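Local coordinates for protein alpha-galactosidase (Lactobacillus brevis, PDB 3MI6) that probably releases terminal, non-reducing alpha-D-galactose from alpha-galactosides by hydrolysis, as a member of glycosyl hydrolase family 36, at residues T19-Q24 against A31-Y36; L381-V386 against V420-Y425. One frame throughout, in Å; residues are numbered along the deposited sequence.

In the fold
Interaction 1 comes first along the chain and is complete before interaction 2 begins. It pairs the last two strands of the antiparallel sheet 4-6, 11-15, 19-25 and 31-36, which lies against the long beta sheet of the N-terminal part through strands 132-140 and 290-301. Interaction 2 belongs to the melibiase barrel of eight parallel strands, where it joins the loops that follow strands 363-366 and 417-418. The two contacts share no sheet and lie on opposite sides of the chain's centre, their own centres about 54 Å apart. Interaction 1 is far from the predicted substrate site, whereas interaction 2 approaches it through Leu381, near Asp368 and Arg444.

Interaction 1 (T19-Q24 against A31-Y36); sequences TSYIFQ and AGQIYY
Tyr21 turns a ring edge to the face of Tyr36, its CD2 lying over the ring centre; the centroids are 4.9 Å apart and the planes meet at 56°. The two rings face each other across a beta hairpin of antiparallel strands. At the edge of the Tyr36 ring, in its plane, lie Ser20 O, Thr19 OG1 and a water that bridges Thr19 OG1 and Tyr36 OH; Thr19 OG1 is also hydrogen-bonded to Thr16 OG1. Phe23 CD1 sits at the edge of Tyr21, and Ser20 CB at that of Tyr35. A classic beta bulge sets Ile34 and Tyr35 together opposite Ile22. Ile22 O therefore accepts two bonds, from Ile34 N at 2.8 Å and Tyr35 N at 3.2 Å, while Ile22 N donates a hydrogen bond to Tyr35 O. Beyond the bulge Gln24 and Gly32 form a hydrogen-bonded pair. Tyr21, Phe23 and Tyr36 share one face of the hairpin, directed at strands 132-140 and 290-301; the hydroxyl of Tyr21 is hydrogen-bonded to Glu76 and Lys162. Ile22 and Tyr35 share the other face, where Ile22 CD1 is 4.0 Å from Tyr35 CD2. Tyr35 hydrogen-bonds through OH to Pro38 O, and its side chain packs on Asn709 of a second subunit. Ile34 runs on extended (chi2 -171°), and its CD1 reaches 3.8 Å from Ile22 CG2 and 3.6 Å from Gln24 CB.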
loop_
_atom_site.group_PDB
_atom_site.type_symbol
_atom_site.label_atom_id
_atom_site.label_comp_id
_atom_site.label_asym_id
_atom_site.label_seq_id
_atom_site.Cartn_x
_atom_site.Cartn_y
_atom_site.Cartn_z
ATOM N N THR D 19 -20.587 25.102 -1.539
ATOM C CA THR D 19 -21.000 24.026 -0.644
ATOM C C THR D 19 -22.439 24.137 -0.107
ATOM O O THR D 19 -23.059 25.206 -0.143
ATOM C CB THR D 19 -19.963 23.814 0.499
ATOM O OG1 THR D 19 -20.184 24.730 1.575
ATOM C CG2 THR D 19 -18.554 24.018 -0.030
ATOM N N SER D 20 -22.961 23.016 0.382
ATOM C CA SER D 20 -24.262 22.984 1.035
ATOM C C SER D 20 -24.193 22.177 2.310
ATOM O O SER D 20 -23.953 20.977 2.278
ATOM C CB SER D 20 -25.330 22.357 0.126
ATOM O OG SER D 20 -25.614 23.178 -0.995
ATOM N N TYR D 21 -24.408 22.840 3.434
ATOM C CA TYR D 21 -24.570 22.182 4.719
ATOM C C TYR D 21 -26.075 22.220 4.996
ATOM O O TYR D 21 -26.674 23.290 5.014
ATOM C CB TYR D 21 -23.801 22.986 5.766
ATOM C CG TYR D 21 -23.596 22.339 7.127
ATOM C CD1 TYR D 21 -24.642 22.216 8.028
ATOM C CD2 TYR D 21 -22.335 21.908 7.529
ATOM C CE1 TYR D 21 -24.454 21.651 9.267
ATOM C CE2 TYR D 21 -22.130 21.351 8.768
ATOM C CZ TYR D 21 -23.191 21.226 9.638
ATOM O OH TYR D 21 -22.992 20.660 10.875
ATOM N N ILE D 22 -26.694 21.060 5.171
ATOM C CA ILE D 22 -28.132 20.988 5.359
ATOM C C ILE D 22 -28.484 20.145 6.584
ATOM O O ILE D 22 -27.999 19.014 6.725
ATOM C CB ILE D 22 -28.822 20.328 4.153
ATOM C CG1 ILE D 22 -28.377 20.967 2.839
ATOM C CG2 ILE D 22 -30.330 20.378 4.294
ATOM C CD1 ILE D 22 -28.790 20.139 1.599
ATOM N N PHE D 23 -29.335 20.683 7.461
ATOM C CA PHE D 23 -29.916 19.876 8.533
ATOM C C PHE D 23 -31.401 20.148 8.756
ATOM O O PHE D 23 -31.946 21.107 8.217
ATOM C CB PHE D 23 -29.131 20.013 9.843
ATOM C CG PHE D 23 -29.125 21.405 10.429
ATOM C CD1 PHE D 23 -28.265 22.374 9.939
ATOM C CD2 PHE D 23 -29.946 21.723 11.504
ATOM C CE1 PHE D 23 -28.235 23.637 10.488
ATOM C CE2 PHE D 23 -29.924 23.000 12.063
ATOM C CZ PHE D 23 -29.065 23.955 11.553
ATOM N N GLN D 24 -32.037 19.303 9.567
ATOM C CA GLN D 24 -33.480 19.347 9.760
ATOM C C GLN D 24 -33.885 19.033 11.199
ATOM O O GLN D 24 -33.344 18.117 11.822
ATOM C CB GLN D 24 -34.156 18.356 8.815
ATOM C CG GLN D 24 -35.670 18.430 8.803
ATOM C CD GLN D 24 -36.299 17.459 7.802
ATOM O OE1 GLN D 24 -35.795 16.349 7.583
ATOM N NE2 GLN D 24 -37.412 17.873 7.197
ATOM N N ALA D 31 -32.046 18.019 16.201
ATOM C CA ALA D 31 -31.603 18.374 14.852
ATOM C C ALA D 31 -30.879 17.218 14.154
ATOM O O ALA D 31 -29.979 16.595 14.728
ATOM C CB ALA D 31 -30.712 19.619 14.895
ATOM N N GLY D 32 -31.282 16.949 12.913
ATOM C CA GLY D 32 -30.765 15.845 12.117
ATOM C C GLY D 32 -29.967 16.323 10.921
ATOM O O GLY D 32 -30.442 17.070 10.068
ATOM N N GLN D 33 -28.718 15.894 10.872
ATOM C CA GLN D 33 -27.810 16.289 9.811
ATOM C C GLN D 33 -28.231 15.559 8.556
ATOM O O GLN D 33 -28.514 14.365 8.606
ATOM C CB GLN D 33 -26.391 15.918 10.214
ATOM C CG GLN D 33 -25.447 15.758 9.094
ATOM C CD GLN D 33 -25.149 17.049 8.401
ATOM O OE1 GLN D 33 -25.262 18.144 8.976
ATOM N NE2 GLN D 33 -24.744 16.937 7.147
ATOM N N ILE D 34 -28.309 16.280 7.439
ATOM C CA ILE D 34 -28.758 15.669 6.189
ATOM C C ILE D 34 -27.609 15.501 5.173
ATOM O O ILE D 34 -27.456 14.447 4.563
ATOM C CB ILE D 34 -29.908 16.485 5.524
ATOM C CG1 ILE D 34 -30.929 16.933 6.558
ATOM C CG2 ILE D 34 -30.617 15.668 4.451
ATOM C CD1 ILE D 34 -32.148 17.526 5.937
ATOM N N TYR D 35 -26.805 16.543 4.998
ATOM C CA TYR D 35 -25.809 16.529 3.942
ATOM C C TYR D 35 -24.815 17.686 4.020
ATOM O O TYR D 35 -25.192 18.824 4.294
ATOM C CB TYR D 35 -26.505 16.540 2.580
ATOM C CG TYR D 35 -25.562 16.848 1.456
ATOM C CD1 TYR D 35 -24.803 15.840 0.858
ATOM C CD2 TYR D 35 -25.412 18.146 0.992
ATOM C CE1 TYR D 35 -23.921 16.130 -0.187
ATOM C CE2 TYR D 35 -24.540 18.440 -0.032
ATOM C CZ TYR D 35 -23.797 17.433 -0.615
ATOM O OH TYR D 35 -22.939 17.743 -1.637
ATOM N N TYR D 36 -23.545 17.390 3.775
ATOM C CA TYR D 36 -22.510 18.424 3.700
ATOM C C TYR D 36 -21.588 17.967 2.596
ATOM O O TYR D 36 -21.070 16.851 2.631
ATOM C CB TYR D 36 -21.775 18.595 5.040
ATOM C CG TYR D 36 -20.771 19.738 5.098
ATOM C CD1 TYR D 36 -20.860 20.827 4.239
ATOM C CD2 TYR D 36 -19.741 19.733 6.034
ATOM C CE1 TYR D 36 -19.932 21.879 4.297
ATOM C CE2 TYR D 36 -18.806 20.774 6.101
ATOM C CZ TYR D 36 -18.902 21.844 5.230
ATOM O OH TYR D 36 -17.968 22.870 5.304
HETATM O O HOH W 1 -18.198 24.785 3.274
#

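Interaction 2 (L381-V386 against V420-Y425); sequences LGDWFV and VDSDLY
Asp383 presents its carboxylate to the backbone at Asp423 and Leu424, one oxygen to each N-H. Asp383 OD2 accepts from Asp423 N through its syn lone pair at 3.3 Å, with an N-H...O angle of 143°; the bond from Leu424 N to Asp383 OD1, at 3.4 Å, is weak. The buried aspartate crosses the side chain of Asp423 at about a right angle, their carboxylate planes 56° apart. Asp383 OD1 meets Asp423 CB, whereas the nearest oxygens of the two acids, Asp383 OD2 and Asp423 OD1, are 4.1 Å apart; this like-charge proximity is probably eased by the N-H groups facing Asp383. Phe385 also crosses Asp423 at about a right angle, its CZ edge 3.8 Å from Asp423 OD2. Leu424 lays CD1 against the backbone of Gly382, 3.6 Å from Gly382 O, and its side chain continues onto Tyr459 of helix 454-471. Ser422 OG bonds to Ser419 O. The arrangement, an aspartate of one loop accepting from backbone N-H groups of another, one of them weakly, joins two beta-alpha loops of the melibiase TIM barrel, with Leu381, at one end of the contact, near the predicted substrate-binding residues Asp368 and Arg444.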
loop_
_atom_site.group_PDB
_atom_site.type_symbol
_atom_site.label_atom_id
_atom_site.label_comp_id
_atom_site.label_asym_id
_atom_site.label_seq_id
_atom_site.Cartn_x
_atom_site.Cartn_y
_atom_site.Cartn_z
ATOM N N LEU D 381 12.345 35.493 36.230
ATOM C CA LEU D 381 11.092 35.333 35.513
ATOM C C LEU D 381 9.937 35.820 36.364
ATOM O O LEU D 381 9.479 35.121 37.244
ATOM C CB LEU D 381 10.885 33.874 35.109
ATOM C CG LEU D 381 10.639 33.641 33.614
ATOM C CD1 LEU D 381 11.517 34.535 32.742
ATOM C CD2 LEU D 381 10.854 32.184 33.264
ATOM N N GLY D 382 9.475 37.031 36.093
ATOM C CA GLY D 382 8.381 37.633 36.833
ATOM C C GLY D 382 8.698 39.084 37.147
ATOM O O GLY D 382 7.828 39.855 37.532
ATOM N N ASP D 383 9.963 39.448 36.974
ATOM C CA ASP D 383 10.442 40.789 37.278
ATOM C C ASP D 383 10.567 41.638 36.018
ATOM O O ASP D 383 11.669 41.940 35.555
ATOM C CB ASP D 383 11.797 40.713 37.977
ATOM C CG ASP D 383 11.703 40.116 39.358
ATOM O OD1 ASP D 383 10.582 40.061 39.904
ATOM O OD2 ASP D 383 12.755 39.710 39.894
ATOM N N TRP D 384 9.425 42.034 35.478
ATOM C CA TRP D 384 9.381 42.728 34.200
ATOM C C TRP D 384 9.773 44.204 34.304
ATOM O O TRP D 384 9.006 45.110 33.960
ATOM C CB TRP D 384 8.011 42.523 33.548
ATOM C CG TRP D 384 7.681 41.057 33.449
ATOM C CD1 TRP D 384 6.668 40.396 34.083
ATOM C CD2 TRP D 384 8.401 40.066 32.702
ATOM N NE1 TRP D 384 6.701 39.061 33.760
ATOM C CE2 TRP D 384 7.755 38.832 32.914
ATOM C CE3 TRP D 384 9.521 40.108 31.864
ATOM C CZ2 TRP D 384 8.190 37.645 32.321
ATOM C CZ3 TRP D 384 9.954 38.929 31.271
ATOM C CH2 TRP D 384 9.286 37.712 31.501
ATOM N N PHE D 385 10.989 44.422 34.789
ATOM C CA PHE D 385 11.568 45.745 34.840
ATOM C C PHE D 385 13.058 45.652 34.491
ATOM O O PHE D 385 13.644 44.573 34.546
ATOM C CB PHE D 385 11.324 46.388 36.209
ATOM C CG PHE D 385 11.713 45.522 37.370
ATOM C CD1 PHE D 385 13.040 45.207 37.605
ATOM C CD2 PHE D 385 10.756 45.042 38.239
ATOM C CE1 PHE D 385 13.407 44.410 38.678
ATOM C CE2 PHE D 385 11.116 44.253 39.310
ATOM C CZ PHE D 385 12.448 43.934 39.531
ATOM N N VAL D 386 13.655 46.789 34.136
ATOM C CA VAL D 386 15.008 46.862 33.576
ATOM C C VAL D 386 16.159 46.345 34.463
ATOM O O VAL D 386 16.213 46.605 35.670
ATOM C CB VAL D 386 15.335 48.309 33.167
ATOM C CG1 VAL D 386 16.389 48.314 32.072
ATOM C CG2 VAL D 386 14.056 49.049 32.729
ATOM N N VAL D 420 11.338 30.944 40.977
ATOM C CA VAL D 420 11.315 31.022 42.434
ATOM C C VAL D 420 12.302 32.075 42.921
ATOM O O VAL D 420 12.029 32.801 43.884
ATOM C CB VAL D 420 11.612 29.673 43.122
ATOM C CG1 VAL D 420 11.559 29.830 44.628
ATOM C CG2 VAL D 420 10.617 28.620 42.683
ATOM N N ASP D 421 13.450 32.164 42.256
ATOM C CA ASP D 421 14.359 33.275 42.499
ATOM C C ASP D 421 13.825 34.521 41.809
ATOM O O ASP D 421 14.343 34.924 40.774
ATOM C CB ASP D 421 15.783 32.969 41.996
ATOM C CG ASP D 421 16.820 34.007 42.475
ATOM O OD1 ASP D 421 16.481 34.838 43.354
ATOM O OD2 ASP D 421 17.974 33.986 41.981
ATOM N N SER D 422 12.785 35.128 42.368
ATOM C CA SER D 422 12.281 36.375 41.812
ATOM C C SER D 422 11.448 37.212 42.786
ATOM O O SER D 422 10.625 36.686 43.533
ATOM C CB SER D 422 11.484 36.101 40.536
ATOM O OG SER D 422 10.172 35.699 40.846
ATOM N N ASP D 423 11.664 38.524 42.748
ATOM C CA ASP D 423 10.910 39.485 43.555
ATOM C C ASP D 423 9.405 39.195 43.602
ATOM O O ASP D 423 8.751 39.412 44.627
ATOM C CB ASP D 423 11.124 40.922 43.032
ATOM C CG ASP D 423 12.540 41.469 43.310
ATOM O OD1 ASP D 423 13.423 40.701 43.773
ATOM O OD2 ASP D 423 12.761 42.679 43.054
ATOM N N LEU D 424 8.857 38.728 42.485
ATOM C CA LEU D 424 7.425 38.491 42.378
ATOM C C LEU D 424 7.042 37.363 43.322
ATOM O O LEU D 424 6.006 37.410 43.991
ATOM C CB LEU D 424 7.057 38.111 40.940
ATOM C CG LEU D 424 5.709 38.554 40.369
ATOM C CD1 LEU D 424 5.393 37.780 39.089
ATOM C CD2 LEU D 424 4.599 38.373 41.369
ATOM N N TYR D 425 7.887 36.341 43.372
ATOM C CA TYR D 425 7.550 35.148 44.119
ATOM C C TYR D 425 7.493 35.493 45.594
ATOM O O TYR D 425 6.699 34.938 46.344
ATOM C CB TYR D 425 8.559 34.032 43.849
ATOM C CG TYR D 425 8.336 32.811 44.701
ATOM C CD1 TYR D 425 7.251 31.976 44.485
ATOM C CD2 TYR D 425 9.209 32.496 45.731
ATOM C CE1 TYR D 425 7.041 30.859 45.271
ATOM C CE2 TYR D 425 9.013 31.390 46.519
ATOM C CZ TYR D 425 7.928 30.567 46.292
ATOM O OH TYR D 425 7.736 29.454 47.093
#